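Local coordinates for protein geranylgeranyl pyrophosphate synthetase (Pyrococcus horikoshii, PDB 1WY0) that probably condenses isopentenyl diphosphate with allylic diphosphates to make geranylgeranyl diphosphate, as a member of the all-helical polyprenyl synthetase family, at residues K201-W206 / M328-L333. Residues are numbered along the deposited sequence; the frame is centred on the assembly and turned at random.
Sequences KALSSW and MDLELL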
loop_
_atom_site.group_PDB
_atom_site.type_symbol
_atom_site.label_atom_id
_atom_site.label_comp_id
_atom_site.label_asym_id
_atom_site.label_seq_id
_atom_site.Cartn_x
_atom_site.Cartn_y
_atom_site.Cartn_z
ATOM N N LYS A 201 16.247 -16.458 16.433
ATOM C CA LYS A 201 15.218 -16.369 17.464
ATOM C C LYS A 201 15.602 -15.370 18.558
ATOM O O LYS A 201 14.759 -14.801 19.238
ATOM C CB LYS A 201 15.016 -17.757 18.073
ATOM C CG LYS A 201 13.607 -17.937 18.642
ATOM C CD LYS A 201 13.569 -18.968 19.772
ATOM C CE LYS A 201 13.008 -18.389 21.075
ATOM N NZ LYS A 201 14.071 -18.315 22.076
ATOM N N ALA A 202 16.929 -15.200 18.708
ATOM C CA ALA A 202 17.427 -14.251 19.693
ATOM C C ALA A 202 17.377 -12.817 19.156
ATOM O O ALA A 202 17.046 -11.865 19.856
ATOM C CB ALA A 202 18.868 -14.640 20.023
ATOM N N LEU A 203 17.717 -12.660 17.881
ATOM C CA LEU A 203 17.684 -11.357 17.234
ATOM C C LEU A 203 16.245 -10.860 17.148
ATOM O O LEU A 203 15.959 -9.703 17.457
ATOM C CB LEU A 203 18.286 -11.446 15.831
ATOM C CG LEU A 203 19.815 -11.483 15.770
ATOM C CD1 LEU A 203 20.277 -11.751 14.343
ATOM C CD2 LEU A 203 20.371 -10.155 16.273
ATOM N N SER A 204 15.348 -11.753 16.736
ATOM C CA SER A 204 13.930 -11.449 16.608
ATOM C C SER A 204 13.341 -10.971 17.928
ATOM O O SER A 204 12.612 -9.980 17.963
ATOM C CB SER A 204 13.166 -12.691 16.151
ATOM O OG SER A 204 13.787 -13.299 15.034
ATOM N N SER A 205 13.663 -11.685 19.008
ATOM C CA SER A 205 13.167 -11.363 20.346
ATOM C C SER A 205 13.666 -10.005 20.822
ATOM O O SER A 205 12.973 -9.287 21.547
ATOM C CB SER A 205 13.613 -12.439 21.333
ATOM O OG SER A 205 15.025 -12.436 21.448
ATOM N N TRP A 206 14.879 -9.670 20.413
ATOM C CA TRP A 206 15.478 -8.377 20.733
ATOM C C TRP A 206 14.798 -7.233 19.977
ATOM O O TRP A 206 14.581 -6.147 20.496
ATOM C CB TRP A 206 16.961 -8.440 20.367
ATOM C CG TRP A 206 17.608 -7.137 20.620
ATOM C CD1 TRP A 206 18.261 -6.731 21.804
ATOM C CD2 TRP A 206 17.753 -6.048 19.676
ATOM N NE1 TRP A 206 18.812 -5.493 21.700
ATOM C CE2 TRP A 206 18.486 -5.026 20.329
ATOM C CE3 TRP A 206 17.324 -5.852 18.363
ATOM C CZ2 TRP A 206 18.772 -3.848 19.663
ATOM C CZ3 TRP A 206 17.614 -4.671 17.698
ATOM C CH2 TRP A 206 18.336 -3.661 18.356
ATOM N N MET A 328 27.663 -5.257 20.208
ATOM C CA MET A 328 27.887 -4.126 21.097
ATOM C C MET A 328 26.908 -2.996 20.776
ATOM O O MET A 328 26.185 -2.512 21.651
ATOM C CB MET A 328 29.331 -3.633 20.956
ATOM C CG MET A 328 29.680 -2.462 21.853
ATOM S SD MET A 328 29.269 -2.810 23.567
ATOM C CE MET A 328 30.837 -3.514 24.160
ATOM N N ASP A 329 26.881 -2.583 19.514
ATOM C CA ASP A 329 25.987 -1.510 19.104
ATOM C C ASP A 329 24.523 -1.847 19.375
ATOM O O ASP A 329 23.755 -0.990 19.809
ATOM C CB ASP A 329 26.193 -1.184 17.625
ATOM C CG ASP A 329 27.582 -0.642 17.337
ATOM O OD1 ASP A 329 28.091 0.168 18.144
ATOM O OD2 ASP A 329 28.163 -1.013 16.298
ATOM N N LEU A 330 24.136 -3.095 19.127
ATOM C CA LEU A 330 22.763 -3.518 19.362
ATOM C C LEU A 330 22.427 -3.447 20.840
ATOM O O LEU A 330 21.270 -3.262 21.212
ATOM C CB LEU A 330 22.533 -4.944 18.853
ATOM C CG LEU A 330 22.605 -5.196 17.342
ATOM C CD1 LEU A 330 22.229 -6.644 17.057
ATOM C CD2 LEU A 330 21.662 -4.251 16.604
ATOM N N GLU A 331 23.434 -3.607 21.691
ATOM C CA GLU A 331 23.198 -3.534 23.125
ATOM C C GLU A 331 23.157 -2.077 23.545
ATOM O O GLU A 331 22.339 -1.682 24.376
ATOM C CB GLU A 331 24.292 -4.262 23.902
ATOM C CG GLU A 331 24.048 -5.754 24.058
ATOM C CD GLU A 331 25.078 -6.422 24.952
ATOM O OE1 GLU A 331 26.177 -5.849 25.130
ATOM O OE2 GLU A 331 24.786 -7.521 25.471
ATOM N N LEU A 332 24.045 -1.278 22.972
ATOM C CA LEU A 332 24.079 0.137 23.296
ATOM C C LEU A 332 22.787 0.823 22.845
ATOM O O LEU A 332 22.176 1.568 23.610
ATOM C CB LEU A 332 25.292 0.810 22.645
ATOM C CG LEU A 332 26.647 0.558 23.319
ATOM C CD1 LEU A 332 27.737 1.395 22.651
ATOM C CD2 LEU A 332 26.545 0.925 24.793
ATOM N N LEU A 333 22.376 0.562 21.608
ATOM C CA LEU A 333 21.158 1.152 21.061
ATOM C C LEU A 333 19.977 0.857 21.974
ATOM O O LEU A 333 19.257 1.768 22.395
ATOM C CB LEU A 333 20.888 0.589 19.665
ATOM C CG LEU A 333 19.668 1.096 18.898
ATOM C CD1 LEU A 333 19.791 2.591 18.605
ATOM C CD2 LEU A 333 19.562 0.312 17.602
#
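Trp206 meets Leu330 and Leu333 where two helices of the all-alpha polyprenyl synthetase fold run side by side. Helix 197-224 and helix 325-336 point roughly the same way, at 24° to each other here. The axes of the two short segments come no nearer than 12.6 Å, so the contact is made by long side chains. The indole of Trp206 does most of this. Its CG lies anti to the backbone N (chi1 178°), which sends the ring out toward the second helix. The benzene end of the ring, CZ2 and CH2, makes the closest contacts there. Leu330 CB sits over one face, 3.9 Å above the ring plane and displaced toward the rim. Leu330 CD2 reaches CH2 of Trp206 at 3.8 Å. Leu333 CD2 comes to the ring edge, close to its plane. Leu203, one turn before Trp206, adds a smaller contact, its CD2 against CD1 of Leu330 with the two side chains crossing at about a right angle. The four touching residues are buried. Val53 of helix 49-57 and Leu318 also pack on Trp206, while Thr56 and Ser57 border Leu330. The ring nitrogen NE1 is hydrogen-bonded to Asn315 OD1, which helps to fix the rotation of the indole. The backbone O of Leu330 lies at the ring edge, near its plane, 3.0 Å from Trp206 CZ2, a tight contact.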